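Local coordinates for protein 6-phospho-beta-d glycosidase (Streptococcus pyogenes, PDB 5FOO) that probably hydrolyses 6-phospho-beta-glucosides as a family 1 glycoside hydrolase, and here holds 6-phosphocyclophellitol in its ligand pocket, at residues Ala54-Glu59 with Tyr98-Val102; Gly110-Val114 with Arg156-Trp160; Phe8-Gly12 with Phe453-Ala457. The protein carries 1 engineered substitution. One frame throughout, in Å; residues are numbered along the deposited sequence.

How the contacts relate
All three contacts belong to one closed eight-stranded barrel with helices around it. Contact 1 is the most peripheral in character: two outer helices meet, partly buried, through a charged and hydrogen-bonded arginine. Helix 93-108 then runs into strand 112-116, one half of contact 2, and the two contacts touch where Asn100 OD1 lies 2.8 Å from Arg156 NH2, probably a hydrogen bond. Contact 2, mostly buried but with Arg112 exposed at its edge, joins neighbouring barrel strands through a salt bridge and a bridging water. Contact 3 is wholly buried and apolar, setting a terminal helix against the first barrel strand. Through Trp9 of that strand, packed on Arg112, Val114 and Asp159, contacts 2 and 3 adjoin.

Contact 1. Residues Ala54-Glu59 with Tyr98-Val102; sequences AYHQIE and YYNRV
Set two helical segments, 54-59 and 98-102, 9.7 Å apart at closest approach of their axes, with N-to-C directions only 29° apart. Tyr55 sits nearest Tyr98 (CA atoms 7.5 Å apart) and Ile58 nearest Val102 (6.3 Å). Segment 54-59 loosens at Gln57 (phi/psi -103/8): Ile58 N still hydrogen-bonds Ala54 O, but Tyr55 O lies 6.6 Å from Glu59 N and is available to Arg101. That arginine, with chi1 to chi3 m, t and p, donates to Tyr55 O from NH2 (2.7 Å) and NH1 (2.9 Å). The same guanidinium makes a two-pronged salt bridge to Glu59 (chi1 m, chi2 p, chi3 -6°): NE to OE2 2.9 Å, NH2 to OE1 3.0 Å. These are neighbouring outer helices of a TIM barrel, 54-67 leading into the second barrel strand and 93-108 into the third. Tyr55 and Tyr98 both take chi1 t; their planes lie at 21° with centroids 5.1 Å apart, slid so far that the rings barely overlap. Tyr55 OH is hydrogen-bonded to Asp94 OD1, while Tyr98 OH comes 3.1 Å from Ala54 O. Ile58 (chi1 t, chi2 p) points toward the partner helix, its CG1 4.1 Å from Val102 CG2 and its CG2 4.2 Å from Tyr98 CE1. A water donates to both Glu59 OE2 (3.1 Å) and Arg101 O (2.7 Å).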
loop_
_atom_site.group_PDB
_atom_site.type_symbol
_atom_site.label_atom_id
_atom_site.label_comp_id
_atom_site.label_asym_id
_atom_site.label_seq_id
_atom_site.Cartn_x
_atom_site.Cartn_y
_atom_site.Cartn_z
ATOM N N ALA A 54 -15.383 8.691 6.351
ATOM C CA ALA A 54 -15.916 7.409 5.877
ATOM C C ALA A 54 -16.639 6.613 6.984
ATOM O O ALA A 54 -17.543 5.805 6.681
ATOM C CB ALA A 54 -14.835 6.579 5.218
ATOM N N TYR A 55 -16.293 6.832 8.253
ATOM C CA TYR A 55 -17.082 6.249 9.309
ATOM C C TYR A 55 -18.614 6.481 9.078
ATOM O O TYR A 55 -19.440 5.541 9.219
ATOM C CB TYR A 55 -16.643 6.674 10.716
ATOM C CG TYR A 55 -17.471 5.989 11.794
ATOM C CD1 TYR A 55 -17.158 4.713 12.225
ATOM C CD2 TYR A 55 -18.617 6.601 12.341
ATOM C CE1 TYR A 55 -17.958 4.052 13.149
ATOM C CE2 TYR A 55 -19.383 5.956 13.307
ATOM C CZ TYR A 55 -19.050 4.673 13.695
ATOM O OH TYR A 55 -19.798 3.977 14.664
ATOM N N HIS A 56 -18.968 7.718 8.685
ATOM C CA HIS A 56 -20.337 8.089 8.446
ATOM C C HIS A 56 -20.757 7.898 6.996
ATOM O O HIS A 56 -21.864 7.462 6.742
ATOM C CB HIS A 56 -20.560 9.527 8.884
ATOM C CG HIS A 56 -20.351 9.760 10.350
ATOM N ND1 HIS A 56 -19.309 10.516 10.843
ATOM C CD2 HIS A 56 -21.098 9.413 11.422
ATOM C CE1 HIS A 56 -19.411 10.585 12.162
ATOM N NE2 HIS A 56 -20.482 9.921 12.540
ATOM N N GLN A 57 -19.886 8.166 6.044
ATOM C CA GLN A 57 -20.278 8.253 4.635
ATOM C C GLN A 57 -19.943 7.068 3.728
ATOM O O GLN A 57 -20.114 7.168 2.532
ATOM C CB GLN A 57 -19.633 9.518 4.039
ATOM C CG GLN A 57 -20.171 10.799 4.676
ATOM C CD GLN A 57 -19.865 12.026 3.814
ATOM O OE1 GLN A 57 -20.208 12.054 2.634
ATOM N NE2 GLN A 57 -19.174 13.006 4.372
ATOM N N ILE A 58 -19.463 5.959 4.259
ATOM C CA ILE A 58 -19.111 4.834 3.423
ATOM C C ILE A 58 -20.247 4.395 2.504
ATOM O O ILE A 58 -20.015 4.150 1.288
ATOM C CB ILE A 58 -18.458 3.654 4.234
ATOM C CG1 ILE A 58 -17.823 2.647 3.272
ATOM C CG2 ILE A 58 -19.482 3.004 5.134
ATOM C CD1 ILE A 58 -16.726 3.200 2.409
ATOM N N GLU A 59 -21.460 4.313 3.018
ATOM C CA GLU A 59 -22.595 3.849 2.179
ATOM C C GLU A 59 -22.831 4.814 1.031
ATOM O O GLU A 59 -22.841 4.403 -0.124
ATOM C CB GLU A 59 -23.928 3.776 2.948
ATOM C CG GLU A 59 -24.072 2.622 3.895
ATOM C CD GLU A 59 -23.492 2.899 5.262
ATOM O OE1 GLU A 59 -22.847 3.982 5.494
ATOM O OE2 GLU A 59 -23.661 1.978 6.093
ATOM N N TYR A 98 -19.263 -1.751 12.181
ATOM C CA TYR A 98 -18.720 -0.819 11.161
ATOM C C TYR A 98 -18.212 -1.551 9.897
ATOM O O TYR A 98 -18.576 -1.191 8.787
ATOM C CB TYR A 98 -17.646 0.180 11.684
ATOM C CG TYR A 98 -17.154 1.034 10.553
ATOM C CD1 TYR A 98 -17.973 2.004 9.979
ATOM C CD2 TYR A 98 -15.917 0.816 9.964
ATOM C CE1 TYR A 98 -17.562 2.740 8.887
ATOM C CE2 TYR A 98 -15.494 1.552 8.882
ATOM C CZ TYR A 98 -16.315 2.522 8.345
ATOM O OH TYR A 98 -15.911 3.237 7.233
ATOM N N TYR A 99 -17.406 -2.589 10.048
ATOM C CA TYR A 99 -16.839 -3.287 8.878
ATOM C C TYR A 99 -17.940 -4.131 8.162
ATOM O O TYR A 99 -17.957 -4.272 6.916
ATOM C CB TYR A 99 -15.533 -4.048 9.244
ATOM C CG TYR A 99 -14.421 -3.054 9.518
ATOM C CD1 TYR A 99 -13.954 -2.239 8.493
ATOM C CD2 TYR A 99 -13.867 -2.882 10.819
ATOM C CE1 TYR A 99 -12.987 -1.296 8.724
ATOM C CE2 TYR A 99 -12.898 -1.932 11.061
ATOM C CZ TYR A 99 -12.476 -1.135 10.020
ATOM O OH TYR A 99 -11.545 -0.139 10.230
ATOM N N ASN A 100 -18.946 -4.554 8.932
ATOM C CA ASN A 100 -20.111 -5.179 8.293
ATOM C C ASN A 100 -20.863 -4.158 7.406
ATOM O O ASN A 100 -21.250 -4.523 6.304
ATOM C CB ASN A 100 -20.993 -5.907 9.292
ATOM C CG ASN A 100 -20.476 -7.308 9.606
ATOM O OD1 ASN A 100 -19.952 -7.995 8.717
ATOM N ND2 ASN A 100 -20.581 -7.727 10.895
ATOM N N ARG A 101 -20.971 -2.895 7.846
ATOM C CA ARG A 101 -21.584 -1.815 7.021
ATOM C C ARG A 101 -20.770 -1.632 5.735
ATOM O O ARG A 101 -21.333 -1.665 4.660
ATOM C CB ARG A 101 -21.682 -0.466 7.772
ATOM C CG ARG A 101 -22.841 -0.264 8.735
ATOM C CD ARG A 101 -22.745 1.054 9.553
ATOM N NE ARG A 101 -22.501 2.235 8.698
ATOM C CZ ARG A 101 -21.727 3.290 9.023
ATOM N NH1 ARG A 101 -21.128 3.380 10.196
ATOM N NH2 ARG A 101 -21.573 4.274 8.171
ATOM N N VAL A 102 -19.444 -1.511 5.847
ATOM C CA VAL A 102 -18.592 -1.323 4.691
ATOM C C VAL A 102 -18.764 -2.457 3.666
ATOM O O VAL A 102 -18.930 -2.253 2.457
ATOM C CB VAL A 102 -17.062 -1.284 5.085
ATOM C CG1 VAL A 102 -16.235 -1.127 3.843
ATOM C CG2 VAL A 102 -16.738 -0.175 6.061
HETATM O O HOH W 1 -21.066 1.505 12.562
HETATM O O HOH W 2 -23.882 -0.872 4.878
#

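Contact 2. Residues Gly110-Val114 with Arg156-Trp160; sequences GIRPV and RVKDW. With EDO (1,2-ethanediol), chain H; EDO (1,2-ethanediol), chain I.
The backbones of 110-114 and 156-160 enter neighbouring parallel strands of the TIM barrel, the third and fourth. Gly110, at positive phi (66/27), is the C-prime residue of the Schellman motif closing the preceding helix; extended strand runs from Arg112, and from Asp159 on the other side. Pro113 faces Val157 (CA atoms 6.1 Å apart) and Val114 faces Asp159 (5.1 Å). No direct backbone hydrogen bond joins the segments here; instead a water donates to Pro113 O (2.7 Å) and Asp159 OD2 (2.7 Å) and accepts from Lys158 N (3.0 Å). Pro113 CG packs 4.3 Å from Val157 CG2. Arg112, with chi1 and chi2 t then chi3 m, swings its NH1 to 2.9 Å from Asp159 OD2, and Asp159 (chi1 m) is also hydrogen-bonded through OD1 to Tyr293 OH. Two ethanediols, probably from the crystallisation liquor, bind Arg112 NE and Asp159 OD1. A salt bridge and a shared water thus join the two strands at their N-terminal ends, where direct backbone pairing is absent.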
loop_
_atom_site.group_PDB
_atom_site.type_symbol
_atom_site.label_atom_id
_atom_site.label_comp_id
_atom_site.label_asym_id
_atom_site.label_seq_id
_atom_site.Cartn_x
_atom_site.Cartn_y
_atom_site.Cartn_z
ATOM N N GLY A 110 -22.886 -3.712 -5.998
ATOM C CA GLY A 110 -22.135 -4.499 -6.990
ATOM C C GLY A 110 -20.605 -4.243 -7.063
ATOM O O GLY A 110 -19.985 -4.405 -8.102
ATOM N N ILE A 111 -20.024 -3.817 -5.950
ATOM C CA ILE A 111 -18.592 -3.544 -5.822
ATOM C C ILE A 111 -17.937 -4.704 -5.093
ATOM O O ILE A 111 -18.311 -5.042 -3.988
ATOM C CB ILE A 111 -18.376 -2.174 -5.125
ATOM C CG1 ILE A 111 -18.860 -1.053 -6.062
ATOM C CG2 ILE A 111 -16.900 -1.891 -4.780
ATOM C CD1 ILE A 111 -18.874 0.308 -5.402
ATOM N N ARG A 112 -16.981 -5.328 -5.738
ATOM C CA ARG A 112 -16.141 -6.303 -5.081
ATOM C C ARG A 112 -15.295 -5.651 -3.920
ATOM O O ARG A 112 -14.497 -4.764 -4.177
ATOM C CB ARG A 112 -15.181 -6.888 -6.100
ATOM C CG ARG A 112 -14.234 -7.969 -5.526
ATOM C CD ARG A 112 -13.251 -8.427 -6.590
ATOM N NE ARG A 112 -13.899 -9.246 -7.590
ATOM C CZ ARG A 112 -14.312 -10.510 -7.400
ATOM N NH1 ARG A 112 -14.094 -11.172 -6.270
ATOM N NH2 ARG A 112 -14.940 -11.142 -8.388
ATOM N N PRO A 113 -15.509 -6.074 -2.672
ATOM C CA PRO A 113 -14.724 -5.523 -1.578
ATOM C C PRO A 113 -13.348 -6.195 -1.496
ATOM O O PRO A 113 -13.264 -7.424 -1.487
ATOM C CB PRO A 113 -15.556 -5.848 -0.362
ATOM C CG PRO A 113 -16.297 -7.153 -0.729
ATOM C CD PRO A 113 -16.538 -7.044 -2.199
ATOM N N VAL A 114 -12.285 -5.396 -1.441
ATOM C CA VAL A 114 -10.910 -5.901 -1.434
ATOM C C VAL A 114 -10.288 -5.405 -0.150
ATOM O O VAL A 114 -10.195 -4.192 0.060
ATOM C CB VAL A 114 -10.136 -5.329 -2.648
ATOM C CG1 VAL A 114 -8.654 -5.805 -2.699
ATOM C CG2 VAL A 114 -10.910 -5.725 -3.922
ATOM N N ARG A 156 -18.296 -13.070 2.956
ATOM C CA ARG A 156 -18.576 -12.042 1.924
ATOM C C ARG A 156 -17.364 -11.444 1.225
ATOM O O ARG A 156 -17.427 -11.091 0.042
ATOM C CB ARG A 156 -19.428 -10.939 2.520
ATOM C CG ARG A 156 -20.921 -11.321 2.722
ATOM C CD ARG A 156 -21.566 -10.404 3.771
ATOM N NE ARG A 156 -20.862 -10.688 5.032
ATOM C CZ ARG A 156 -20.668 -9.871 6.082
ATOM N NH1 ARG A 156 -21.078 -8.590 6.077
ATOM N NH2 ARG A 156 -19.976 -10.342 7.136
ATOM N N VAL A 157 -16.272 -11.280 1.963
ATOM C CA VAL A 157 -14.995 -10.881 1.355
ATOM C C VAL A 157 -14.201 -12.118 0.917
ATOM O O VAL A 157 -13.879 -13.001 1.741
ATOM C CB VAL A 157 -14.122 -10.107 2.372
ATOM C CG1 VAL A 157 -12.772 -9.737 1.759
ATOM C CG2 VAL A 157 -14.869 -8.889 2.896
ATOM N N LYS A 158 -13.869 -12.135 -0.364
ATOM C CA LYS A 158 -13.078 -13.184 -0.974
ATOM C C LYS A 158 -11.698 -12.749 -1.436
ATOM O O LYS A 158 -10.981 -13.526 -2.076
ATOM C CB LYS A 158 -13.845 -13.703 -2.212
ATOM C CG LYS A 158 -15.223 -14.316 -1.909
ATOM C CD LYS A 158 -15.311 -15.125 -0.626
ATOM C CE LYS A 158 -16.559 -16.026 -0.574
ATOM N NZ LYS A 158 -16.713 -16.783 0.689
ATOM N N ASP A 159 -11.329 -11.505 -1.134
ATOM C CA ASP A 159 -10.116 -10.906 -1.668
ATOM C C ASP A 159 -9.407 -10.164 -0.556
ATOM O O ASP A 159 -9.849 -9.093 -0.143
ATOM C CB ASP A 159 -10.453 -9.942 -2.782
ATOM C CG ASP A 159 -10.952 -10.655 -4.030
ATOM O OD1 ASP A 159 -10.149 -11.211 -4.821
ATOM O OD2 ASP A 159 -12.185 -10.581 -4.210
ATOM N N TRP A 160 -8.317 -10.745 -0.090
ATOM C CA TRP A 160 -7.681 -10.334 1.112
ATOM C C TRP A 160 -6.186 -9.993 0.851
ATOM O O TRP A 160 -5.529 -10.656 0.057
ATOM C CB TRP A 160 -7.751 -11.476 2.117
ATOM C CG TRP A 160 -9.075 -11.788 2.648
ATOM C CD1 TRP A 160 -9.913 -12.803 2.219
ATOM C CD2 TRP A 160 -9.747 -11.141 3.715
ATOM N NE1 TRP A 160 -11.070 -12.809 2.970
ATOM C CE2 TRP A 160 -10.984 -11.818 3.916
ATOM C CE3 TRP A 160 -9.455 -10.044 4.521
ATOM C CZ2 TRP A 160 -11.901 -11.424 4.892
ATOM C CZ3 TRP A 160 -10.375 -9.686 5.510
ATOM C CH2 TRP A 160 -11.586 -10.356 5.655
HETATM C C1 EDO H . -12.072 -13.554 -6.011
HETATM O O1 EDO H . -10.824 -13.038 -6.471
HETATM C C2 EDO H . -11.954 -14.986 -5.606
HETATM O O2 EDO H . -10.574 -15.220 -5.478
HETATM C C1 EDO I . -14.711 -6.918 -10.349
HETATM O O1 EDO I . -15.329 -7.924 -9.564
HETATM C C2 EDO I . -14.946 -7.193 -11.834
HETATM O O2 EDO I . -14.537 -8.535 -12.081
HETATM O O HOH W 3 -14.049 -9.918 -2.316
#

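Contact 3. Residues Phe8-Gly12 with Phe453-Ala457; sequences FWWGG and FKKVA
This is a barrel strand lying against an outer helix of the TIM barrel: 8-12 leads into and forms most of the first strand, and 453-457 belongs to helix 448-459, which follows the eighth strand in the chain. Their short axes run nearly antiparallel, at 159°, and approach to 9.0 Å. Phe8 and Trp9 are out of reach of the helix; Trp9 turns instead to the barrel interior, where it meets Phe363 and Phe411. Trp10, at phi/psi -130/128, makes most of the strand's side of the contact. Its CB points toward the helix, its CA is 5.7 Å from that of Ala457, and with chi1 m and chi2 112° it lays one indole face on the helix surface. Ala457 CA sits 3.7 Å from the centroid of the Trp10 five-membered ring, and Val456 CG1 4.0 Å from that of the six-membered ring, both CH-pi contacts. Indole NE1 hydrogen-bonds Asn460 OD1, just beyond the helix. Phe453, chi1 t, approaches obliquely, its plane at 79° to the six-membered ring of Trp10, with CE1 3.7 Å from Trp10 CE3. At Gly11, whose phi/psi is 172/-156, the carbonyl O stands 3.7 Å from Phe453 CE2.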
loop_
_atom_site.group_PDB
_atom_site.type_symbol
_atom_site.label_atom_id
_atom_site.label_comp_id
_atom_site.label_asym_id
_atom_site.label_seq_id
_atom_site.Cartn_x
_atom_site.Cartn_y
_atom_site.Cartn_z
ATOM N N PHE A 8 -11.765 -7.433 -15.682
ATOM C CA PHE A 8 -10.760 -6.541 -15.132
ATOM C C PHE A 8 -11.341 -5.707 -13.995
ATOM O O PHE A 8 -12.495 -5.158 -14.082
ATOM C CB PHE A 8 -10.220 -5.650 -16.246
ATOM C CG PHE A 8 -8.826 -5.102 -16.007
ATOM C CD1 PHE A 8 -7.698 -5.923 -16.120
ATOM C CD2 PHE A 8 -8.649 -3.769 -15.716
ATOM C CE1 PHE A 8 -6.407 -5.405 -15.984
ATOM C CE2 PHE A 8 -7.368 -3.241 -15.541
ATOM C CZ PHE A 8 -6.254 -4.061 -15.676
ATOM N N TRP A 9 -10.556 -5.586 -12.937
ATOM C CA TRP A 9 -10.994 -4.788 -11.786
ATOM C C TRP A 9 -10.749 -3.295 -12.071
ATOM O O TRP A 9 -9.652 -2.921 -12.468
ATOM C CB TRP A 9 -10.212 -5.147 -10.524
ATOM C CG TRP A 9 -10.395 -6.467 -9.961
ATOM C CD1 TRP A 9 -11.043 -7.586 -10.550
ATOM C CD2 TRP A 9 -9.875 -6.917 -8.701
ATOM N NE1 TRP A 9 -11.017 -8.638 -9.653
ATOM C CE2 TRP A 9 -10.273 -8.287 -8.545
ATOM C CE3 TRP A 9 -9.087 -6.313 -7.697
ATOM C CZ2 TRP A 9 -9.953 -9.044 -7.383
ATOM C CZ3 TRP A 9 -8.747 -7.065 -6.558
ATOM C CH2 TRP A 9 -9.150 -8.452 -6.435
ATOM N N TRP A 10 -11.778 -2.472 -11.831
ATOM C CA TRP A 10 -11.663 -1.074 -11.951
ATOM C C TRP A 10 -12.202 -0.444 -10.690
ATOM O O TRP A 10 -13.334 -0.701 -10.246
ATOM C CB TRP A 10 -12.450 -0.551 -13.112
ATOM C CG TRP A 10 -12.072 -1.023 -14.458
ATOM C CD1 TRP A 10 -12.833 -1.845 -15.277
ATOM C CD2 TRP A 10 -10.985 -0.544 -15.280
ATOM N NE1 TRP A 10 -12.198 -1.988 -16.477
ATOM C CE2 TRP A 10 -11.077 -1.194 -16.509
ATOM C CE3 TRP A 10 -9.890 0.279 -15.050
ATOM C CZ2 TRP A 10 -10.132 -1.014 -17.517
ATOM C CZ3 TRP A 10 -8.983 0.456 -16.052
ATOM C CH2 TRP A 10 -9.110 -0.191 -17.261
ATOM N N GLY A 11 -11.397 0.422 -10.105
ATOM C CA GLY A 11 -11.835 1.111 -8.893
ATOM C C GLY A 11 -10.669 1.874 -8.322
ATOM O O GLY A 11 -9.727 2.226 -9.039
ATOM N N GLY A 12 -10.731 2.134 -7.038
ATOM C CA GLY A 12 -9.640 2.806 -6.403
ATOM C C GLY A 12 -9.441 2.277 -5.026
ATOM O O GLY A 12 -10.211 1.446 -4.555
ATOM N N PHE A 453 -12.755 8.356 -15.860
ATOM C CA PHE A 453 -12.421 7.004 -15.446
ATOM C C PHE A 453 -13.692 6.158 -15.520
ATOM O O PHE A 453 -13.617 4.994 -15.785
ATOM C CB PHE A 453 -11.848 6.992 -14.019
ATOM C CG PHE A 453 -11.349 5.646 -13.575
ATOM C CD1 PHE A 453 -10.294 5.059 -14.224
ATOM C CD2 PHE A 453 -11.895 5.011 -12.479
ATOM C CE1 PHE A 453 -9.808 3.818 -13.824
ATOM C CE2 PHE A 453 -11.371 3.807 -12.011
ATOM C CZ PHE A 453 -10.374 3.192 -12.733
ATOM N N LYS A 454 -14.850 6.768 -15.274
ATOM C CA LYS A 454 -16.151 6.111 -15.425
ATOM C C LYS A 454 -16.326 5.483 -16.797
ATOM O O LYS A 454 -16.768 4.339 -16.911
ATOM C CB LYS A 454 -17.299 7.074 -15.135
ATOM C CG LYS A 454 -18.702 6.473 -15.292
ATOM C CD LYS A 454 -19.794 7.537 -15.422
ATOM C CE LYS A 454 -21.143 6.865 -15.683
ATOM N NZ LYS A 454 -22.232 7.810 -15.329
ATOM N N LYS A 455 -15.986 6.258 -17.824
ATOM C CA LYS A 455 -15.992 5.816 -19.182
ATOM C C LYS A 455 -15.074 4.632 -19.431
ATOM O O LYS A 455 -15.464 3.655 -20.065
ATOM C CB LYS A 455 -15.602 6.975 -20.118
ATOM C CG LYS A 455 -15.917 6.666 -21.573
ATOM C CD LYS A 455 -15.633 7.854 -22.460
ATOM C CE LYS A 455 -15.922 7.495 -23.914
ATOM N NZ LYS A 455 -15.968 8.716 -24.777
ATOM N N VAL A 456 -13.823 4.764 -19.019
ATOM C CA VAL A 456 -12.857 3.700 -19.113
ATOM C C VAL A 456 -13.327 2.381 -18.422
ATOM O O VAL A 456 -13.212 1.326 -18.994
ATOM C CB VAL A 456 -11.497 4.114 -18.507
ATOM C CG1 VAL A 456 -10.551 2.952 -18.483
ATOM C CG2 VAL A 456 -10.877 5.283 -19.283
ATOM N N ALA A 457 -13.825 2.472 -17.207
ATOM C CA ALA A 457 -14.232 1.316 -16.452
ATOM C C ALA A 457 -15.460 0.686 -17.106
ATOM O O ALA A 457 -15.524 -0.487 -17.174
ATOM C CB ALA A 457 -14.596 1.707 -15.051
#